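Local atomic coordinates of acetoacetate decarboxylase (Sphingomonas wittichii, PDB entry 5UPB), a protein that belongs to the acetoacetate decarboxylase-like enzymes, is classed as a lyase, and probably acts on small oxo acids or related carbonyl compounds. Residues Met55-Gly59 with Leu158-Gly162. Residues are numbered along the deposited sequence; the frame is centred on the assembly and turned at random.
Sequences MAYVG and LFRLG
Segments 55-59 and 158-162 are extended strands, except at L158, that cross nearly at right angles: their N-to-C directions differ by 82° (signed crossing -82°), and the axes approach to 7.9 Å, too far for backbone pairing. No hydrogen bond joins them; the nearest CA atoms, of V58 and L161, lie 7.5 Å apart. At the beginning of 158-162, L158 (phi/psi -91/-59) and F159 form a classic beta bulge opposite C151. Strand alternation sends F159 and L161 toward A56 and V58, while Y57, hydrogen-bonded to E83, and R160, salt-bridged to E220, point away. Small A56 admits both larger side chains, its CB 3.9 Å from L161 CD2 and 4.3 Å from F159 CE1. Branched V58 (chi1 t) and L161 (chi1 m, chi2 t) help fill the gap, V58 CG2 lying 4.0 Å from L161 CD1, which is 3.8 Å from A56 O. The long, flat F159 (chi1 p) spans it, CE1 3.9 Å from V58 CG2 and edge atom CZ 3.7 Å from Y57 O. I219 and L86 extend this apolar layer, which joins two walls of a strongly curved, barrel-like sheet, in keeping with the acetoacetate decarboxylase fold.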
ATOM      1  N   MET A  55      13.960  21.614  10.728  1.00 35.76           N
ATOM      2  CA  MET A  55      14.193  21.091   9.386  1.00 33.22           C
ATOM      3  C   MET A  55      13.069  20.121   9.057  1.00 42.03           C
ATOM      4  O   MET A  55      12.699  19.274   9.887  1.00 38.53           O
ATOM      5  CB  MET A  55      15.545  20.380   9.194  1.00 39.55           C
ATOM      6  CG  MET A  55      15.661  19.005   9.582  1.00 58.61           C
ATOM      7  SD  MET A  55      17.281  18.466   8.998  1.00 49.00           S
ATOM      8  CE  MET A  55      18.024  18.068  10.563  1.00 75.91           C
ATOM      9  N   ALA A  56      12.491  20.288   7.881  1.00 36.15           N
ATOM     10  CA  ALA A  56      11.610  19.287   7.292  1.00 38.90           C
ATOM     11  C   ALA A  56      12.389  18.527   6.219  1.00 35.10           C
ATOM     12  O   ALA A  56      13.144  19.146   5.461  1.00 34.44           O
ATOM     13  CB  ALA A  56      10.391  19.960   6.678  1.00 32.59           C
ATOM     14  N   TYR A  57      12.285  17.185   6.205  1.00 29.30           N
ATOM     15  CA  TYR A  57      12.881  16.440   5.100  1.00 26.77           C
ATOM     16  C   TYR A  57      11.993  15.311   4.624  1.00 34.70           C
ATOM     17  O   TYR A  57      11.178  14.755   5.370  1.00 30.58           O
ATOM     18  CB  TYR A  57      14.288  15.871   5.429  1.00 32.91           C
ATOM     19  CG  TYR A  57      14.352  14.733   6.430  1.00 34.27           C
ATOM     20  CD1 TYR A  57      14.004  13.438   6.080  1.00 28.28           C
ATOM     21  CD2 TYR A  57      14.790  14.956   7.714  1.00 31.45           C
ATOM     22  CE1 TYR A  57      14.079  12.404   7.008  1.00 25.24           C
ATOM     23  CE2 TYR A  57      14.873  13.937   8.635  1.00 30.48           C
ATOM     24  CZ  TYR A  57      14.515  12.672   8.283  1.00 36.04           C
ATOM     25  OH  TYR A  57      14.622  11.659   9.196  1.00 37.72           O
ATOM     26  N   VAL A  58      12.198  14.973   3.355  1.00 30.61           N
ATOM     27  CA  VAL A  58      11.720  13.730   2.771  1.00 24.37           C
ATOM     28  C   VAL A  58      12.921  13.054   2.138  1.00 29.62           C
ATOM     29  O   VAL A  58      13.663  13.694   1.384  1.00 32.66           O
ATOM     30  CB  VAL A  58      10.648  13.961   1.690  1.00 27.22           C
ATOM     31  CG1 VAL A  58      10.262  12.636   1.074  1.00 32.87           C
ATOM     32  CG2 VAL A  58       9.471  14.725   2.270  1.00 29.45           C
ATOM     33  N   GLY A  59      13.139  11.792   2.467  1.00 26.64           N
ATOM     34  CA  GLY A  59      14.285  11.070   1.946  1.00 21.71           C
ATOM     35  C   GLY A  59      13.961   9.654   1.525  1.00 35.27           C
ATOM     36  O   GLY A  59      13.020   9.007   2.028  1.00 27.24           O
ATOM     37  N   LEU A 158       0.132  14.906   5.126  1.00 28.06           N
ATOM     38  CA  LEU A 158       0.835  15.423   6.294  1.00 29.03           C
ATOM     39  C   LEU A 158       1.633  16.674   5.939  1.00 29.25           C
ATOM     40  O   LEU A 158       1.436  17.739   6.538  1.00 32.35           O
ATOM     41  CB  LEU A 158       1.764  14.348   6.845  1.00 26.93           C
ATOM     42  CG  LEU A 158       1.047  13.056   7.291  1.00 29.57           C
ATOM     43  CD1 LEU A 158       2.088  11.936   7.388  1.00 26.29           C
ATOM     44  CD2 LEU A 158       0.314  13.293   8.586  1.00 37.19           C
ATOM     45  N   PHE A 159       2.556  16.562   4.985  1.00 29.92           N
ATOM     46  CA  PHE A 159       3.142  17.773   4.424  1.00 28.57           C
ATOM     47  C   PHE A 159       3.702  17.491   3.043  1.00 39.24           C
ATOM     48  O   PHE A 159       3.817  16.340   2.615  1.00 29.67           O
ATOM     49  CB  PHE A 159       4.204  18.389   5.348  1.00 31.35           C
ATOM     50  CG  PHE A 159       5.455  17.571   5.553  1.00 26.96           C
ATOM     51  CD1 PHE A 159       6.573  17.738   4.726  1.00 34.16           C
ATOM     52  CD2 PHE A 159       5.548  16.677   6.615  1.00 29.22           C
ATOM     53  CE1 PHE A 159       7.745  17.015   4.946  1.00 35.63           C
ATOM     54  CE2 PHE A 159       6.717  15.945   6.835  1.00 32.36           C
ATOM     55  CZ  PHE A 159       7.833  16.136   5.990  1.00 30.46           C
ATOM     56  N   ARG A 160       3.890  18.576   2.297  1.00 34.17           N
ATOM     57  CA  ARG A 160       4.499  18.542   0.980  1.00 28.89           C
ATOM     58  C   ARG A 160       5.734  19.435   0.998  1.00 30.39           C
ATOM     59  O   ARG A 160       5.725  20.480   1.645  1.00 31.90           O
ATOM     60  CB  ARG A 160       3.560  19.058  -0.101  1.00 40.71           C
ATOM     61  CG  ARG A 160       2.177  18.460  -0.056  1.00 41.39           C
ATOM     62  CD  ARG A 160       1.200  19.337  -0.818  1.00 38.37           C
ATOM     63  NE  ARG A 160       1.501  19.386  -2.248  1.00 41.17           N
ATOM     64  CZ  ARG A 160       0.973  20.282  -3.071  1.00 48.65           C
ATOM     65  NH1 ARG A 160       0.145  21.218  -2.607  1.00 46.34           N
ATOM     66  NH2 ARG A 160       1.274  20.246  -4.354  1.00 41.54           N
ATOM     67  N   LEU A 161       6.777  19.008   0.301  1.00 29.24           N
ATOM     68  CA  LEU A 161       8.026  19.757   0.160  1.00 30.24           C
ATOM     69  C   LEU A 161       8.433  19.776  -1.297  1.00 25.93           C
ATOM     70  O   LEU A 161       8.175  18.825  -2.041  1.00 30.45           O
ATOM     71  CB  LEU A 161       9.206  19.137   0.880  1.00 30.64           C
ATOM     72  CG  LEU A 161       9.290  19.029   2.376  1.00 44.23           C
ATOM     73  CD1 LEU A 161      10.684  18.493   2.687  1.00 40.91           C
ATOM     74  CD2 LEU A 161       9.029  20.376   3.015  1.00 39.03           C
ATOM     75  N   GLY A 162       9.143  20.837  -1.678  1.00 29.76           N
ATOM     76  CA  GLY A 162       9.662  20.905  -3.028  1.00 29.76           C
ATOM     77  C   GLY A 162      10.828  21.866  -3.098  1.00 34.34           C
ATOM     78  O   GLY A 162      11.059  22.673  -2.192  1.00 30.67           O
TER